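Local coordinates for protein endonuclease 2 (Arabidopsis thaliana, PDB 4CXP) that cleaves RNA and single-stranded DNA, and less readily double-stranded DNA, into 5'-phosphorylated products as a metal-dependent type I nuclease, at residues L153-W157 with D158-I162. Residues are numbered along the deposited sequence; the frame is centred on the assembly and turned at random.
Sequences LHHIW and DSNII. With ZN (zinc ion), chain F.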
ATOM      1  N   LEU A 153      16.088   3.299  -4.718  1.00  9.33           N
ATOM      2  CA  LEU A 153      15.579   3.089  -3.378  1.00  9.24           C
ATOM      3  C   LEU A 153      14.066   2.820  -3.390  1.00  8.57           C
ATOM      4  O   LEU A 153      13.560   2.026  -2.601  1.00  8.66           O
ATOM      5  CB  LEU A 153      15.918   4.278  -2.488  1.00  9.29           C
ATOM      6  CG  LEU A 153      15.590   4.088  -1.012  1.00  9.85           C
ATOM      7  CD1 LEU A 153      16.391   2.950  -0.392  1.00 10.74           C
ATOM      8  CD2 LEU A 153      15.806   5.393  -0.263  1.00 10.26           C
ATOM      9  N   HIS A 154      13.335   3.507  -4.264  1.00  9.12           N
ATOM     10  CA  HIS A 154      11.917   3.264  -4.362  1.00  8.78           C
ATOM     11  C   HIS A 154      11.612   1.795  -4.688  1.00  8.40           C
ATOM     12  O   HIS A 154      10.760   1.168  -4.055  1.00  8.87           O
ATOM     13  CB  HIS A 154      11.270   4.202  -5.390  1.00  9.43           C
ATOM     14  CG  HIS A 154       9.790   4.095  -5.396  1.00  9.08           C
ATOM     15  ND1 HIS A 154       8.976   4.989  -4.747  1.00  9.17           N
ATOM     16  CD2 HIS A 154       8.967   3.150  -5.900  1.00  9.10           C
ATOM     17  CE1 HIS A 154       7.719   4.604  -4.872  1.00  9.29           C
ATOM     18  NE2 HIS A 154       7.687   3.474  -5.556  1.00  9.37           N
ATOM     19  N   HIS A 155      12.327   1.271  -5.675  1.00  8.95           N
ATOM     20  CA  HIS A 155      12.144  -0.098  -6.095  1.00  9.40           C
ATOM     21  C   HIS A 155      12.504  -1.086  -4.987  1.00  8.44           C
ATOM     22  O   HIS A 155      11.885  -2.146  -4.861  1.00  8.88           O
ATOM     23  CB  HIS A 155      12.970  -0.362  -7.365  1.00 11.12           C
ATOM     24  CG  HIS A 155      12.635  -1.660  -8.038  1.00 12.85           C
ATOM     25  ND1 HIS A 155      13.270  -2.854  -7.769  1.00 14.78           N
ATOM     26  CD2 HIS A 155      11.704  -1.942  -8.973  1.00 18.88           C
ATOM     27  CE1 HIS A 155      12.766  -3.807  -8.535  1.00 16.12           C
ATOM     28  NE2 HIS A 155      11.813  -3.280  -9.273  1.00 20.50           N
ATOM     29  N   ILE A 156      13.509  -0.755  -4.199  1.00  8.30           N
ATOM     30  CA  ILE A 156      13.878  -1.605  -3.069  1.00  8.35           C
ATOM     31  C   ILE A 156      12.684  -1.766  -2.134  1.00  7.73           C
ATOM     32  O   ILE A 156      12.429  -2.869  -1.644  1.00  8.21           O
ATOM     33  CB  ILE A 156      15.145  -1.048  -2.385  1.00  9.06           C
ATOM     34  CG1 ILE A 156      16.363  -1.358  -3.279  1.00  9.56           C
ATOM     35  CG2 ILE A 156      15.319  -1.610  -0.989  1.00  9.34           C
ATOM     36  CD1 ILE A 156      17.611  -0.605  -2.903  1.00 10.73           C
ATOM     37  N   TRP A 157      11.969  -0.672  -1.856  1.00  7.67           N
ATOM     38  CA  TRP A 157      10.793  -0.720  -1.013  1.00  7.55           C
ATOM     39  C   TRP A 157       9.583  -1.328  -1.701  1.00  7.55           C
ATOM     40  O   TRP A 157       8.811  -2.054  -1.063  1.00  8.42           O
ATOM     41  CB  TRP A 157      10.537   0.677  -0.436  1.00  7.77           C
ATOM     42  CG  TRP A 157      11.470   0.956   0.694  1.00  8.04           C
ATOM     43  CD1 TRP A 157      12.794   1.321   0.622  1.00  8.51           C
ATOM     44  CD2 TRP A 157      11.196   0.728   2.083  1.00  8.16           C
ATOM     45  NE1 TRP A 157      13.327   1.368   1.886  1.00  9.01           N
ATOM     46  CE2 TRP A 157      12.365   1.018   2.795  1.00  8.60           C
ATOM     47  CE3 TRP A 157      10.059   0.331   2.791  1.00  8.99           C
ATOM     48  CZ2 TRP A 157      12.437   0.910   4.180  1.00  9.87           C
ATOM     49  CZ3 TRP A 157      10.128   0.245   4.159  1.00 10.20           C
ATOM     50  CH2 TRP A 157      11.309   0.530   4.840  1.00 10.46           C
ATOM     51  N   ASP A 158       9.395  -1.084  -2.993  1.00  7.33           N
ATOM     52  CA  ASP A 158       8.269  -1.709  -3.680  1.00  7.74           C
ATOM     53  C   ASP A 158       8.435  -3.231  -3.754  1.00  7.50           C
ATOM     54  O   ASP A 158       7.437  -3.951  -3.628  1.00  8.42           O
ATOM     55  CB  ASP A 158       8.139  -1.218  -5.135  1.00  7.84           C
ATOM     56  CG  ASP A 158       7.327   0.051  -5.312  1.00  7.91           C
ATOM     57  OD1 ASP A 158       6.607   0.502  -4.393  1.00  8.16           O
ATOM     58  OD2 ASP A 158       7.375   0.589  -6.452  1.00  9.25           O
ATOM     59  N   SER A 159       9.665  -3.674  -4.027  1.00  7.93           N
ATOM     60  CA  SER A 159       9.908  -5.026  -4.484  1.00  8.90           C
ATOM     61  C   SER A 159      11.089  -5.745  -3.856  1.00  8.24           C
ATOM     62  O   SER A 159      10.966  -6.908  -3.479  1.00  8.93           O
ATOM     63  CB  SER A 159      10.096  -5.024  -6.012  1.00 11.78           C
ATOM     64  OG  SER A 159       8.904  -4.645  -6.659  1.00 13.29           O
ATOM     65  N   ASN A 160      12.282  -5.148  -3.817  1.00  8.25           N
ATOM     66  CA  ASN A 160      13.460  -5.974  -3.516  1.00  8.79           C
ATOM     67  C   ASN A 160      13.462  -6.555  -2.122  1.00  7.78           C
ATOM     68  O   ASN A 160      13.822  -7.725  -1.955  1.00  8.56           O
ATOM     69  CB  ASN A 160      14.787  -5.250  -3.739  1.00  9.37           C
ATOM     70  CG  ASN A 160      14.993  -4.835  -5.168  1.00 10.97           C
ATOM     71  OD1 ASN A 160      15.483  -5.611  -6.016  1.00 18.59           O
ATOM     72  ND2 ASN A 160      14.658  -3.634  -5.451  1.00 12.04           N
ATOM     73  N   ILE A 161      13.095  -5.776  -1.105  1.00  8.00           N
ATOM     74  CA  ILE A 161      13.072  -6.315   0.251  1.00  7.63           C
ATOM     75  C   ILE A 161      12.137  -7.536   0.304  1.00  7.48           C
ATOM     76  O   ILE A 161      12.507  -8.596   0.809  1.00  8.01           O
ATOM     77  CB  ILE A 161      12.667  -5.266   1.296  1.00  7.89           C
ATOM     78  CG1 ILE A 161      13.719  -4.154   1.384  1.00  8.71           C
ATOM     79  CG2 ILE A 161      12.455  -5.927   2.639  1.00  8.80           C
ATOM     80  CD1 ILE A 161      13.234  -2.935   2.129  1.00  9.57           C
ATOM     81  N   ILE A 162      10.921  -7.373  -0.206  1.00  7.51           N
ATOM     82  CA  ILE A 162       9.949  -8.455  -0.147  1.00  7.60           C
ATOM     83  C   ILE A 162      10.427  -9.681  -0.937  1.00  8.05           C
ATOM     84  O   ILE A 162      10.321 -10.808  -0.459  1.00  8.67           O
ATOM     85  CB  ILE A 162       8.573  -7.972  -0.637  1.00  8.11           C
ATOM     86  CG1 ILE A 162       8.007  -6.928   0.326  1.00  8.66           C
ATOM     87  CG2 ILE A 162       7.608  -9.145  -0.779  1.00  9.06           C
ATOM     88  CD1 ILE A 162       6.821  -6.175  -0.239  1.00  9.86           C
TER
HETATM   89 ZN    ZN F 932       6.002   2.224  -6.084  1.00  9.68          ZN
HETATM   90  O   HOH W   1      10.157  -4.589  -0.977  1.00  9.01           O
HETATM   91  O   HOH W   2       5.991   3.173  -7.944  1.00 14.05           O
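His-154 and Asp-158, one turn apart on helix 153-169, form the HxxxD zinc-binding motif of this S1/P1-type nuclease and grip the same zinc ion, with His-130 and a water among the further ligands. From CB of Asp-158, which rests 3.7 Å from His-154 O, the chain runs to CG and splits. OD2 takes the zinc at 2.2 Å, while OD1 binds it more loosely at 2.5 Å and also accepts hydrogen bonds from Gln-127 and the N-terminal amine of Trp-1. The His-154 ring swings out with CG trans to the backbone N (chi1 -173°) and brings NE2 to the metal, its plane nearly perpendicular (88°) to the carboxylate; ND1 is turned to Gly-138 O, which fixes the ring's flip. From Asp-158 to Asn-160 the helix widens into a pi-type turn: His-155 O accepts from both Ser-159 N and Asn-160 N, and Ile-161 N reaches back five residues to Ile-156 O. Asn-160 ND2 makes a weak hydrogen bond to His-155 ND1 (2.8 Å), while CB of Ser-159 sits over a face of that ring. With an alanine here in place of the asparagine, the His-155 ring would probably lose the donor at ND1 and be freer to turn. On the Trp-157 side, Ile-161 CD1 lies 4.2 Å from the centroid of the indole five-membered ring, almost straight above its face.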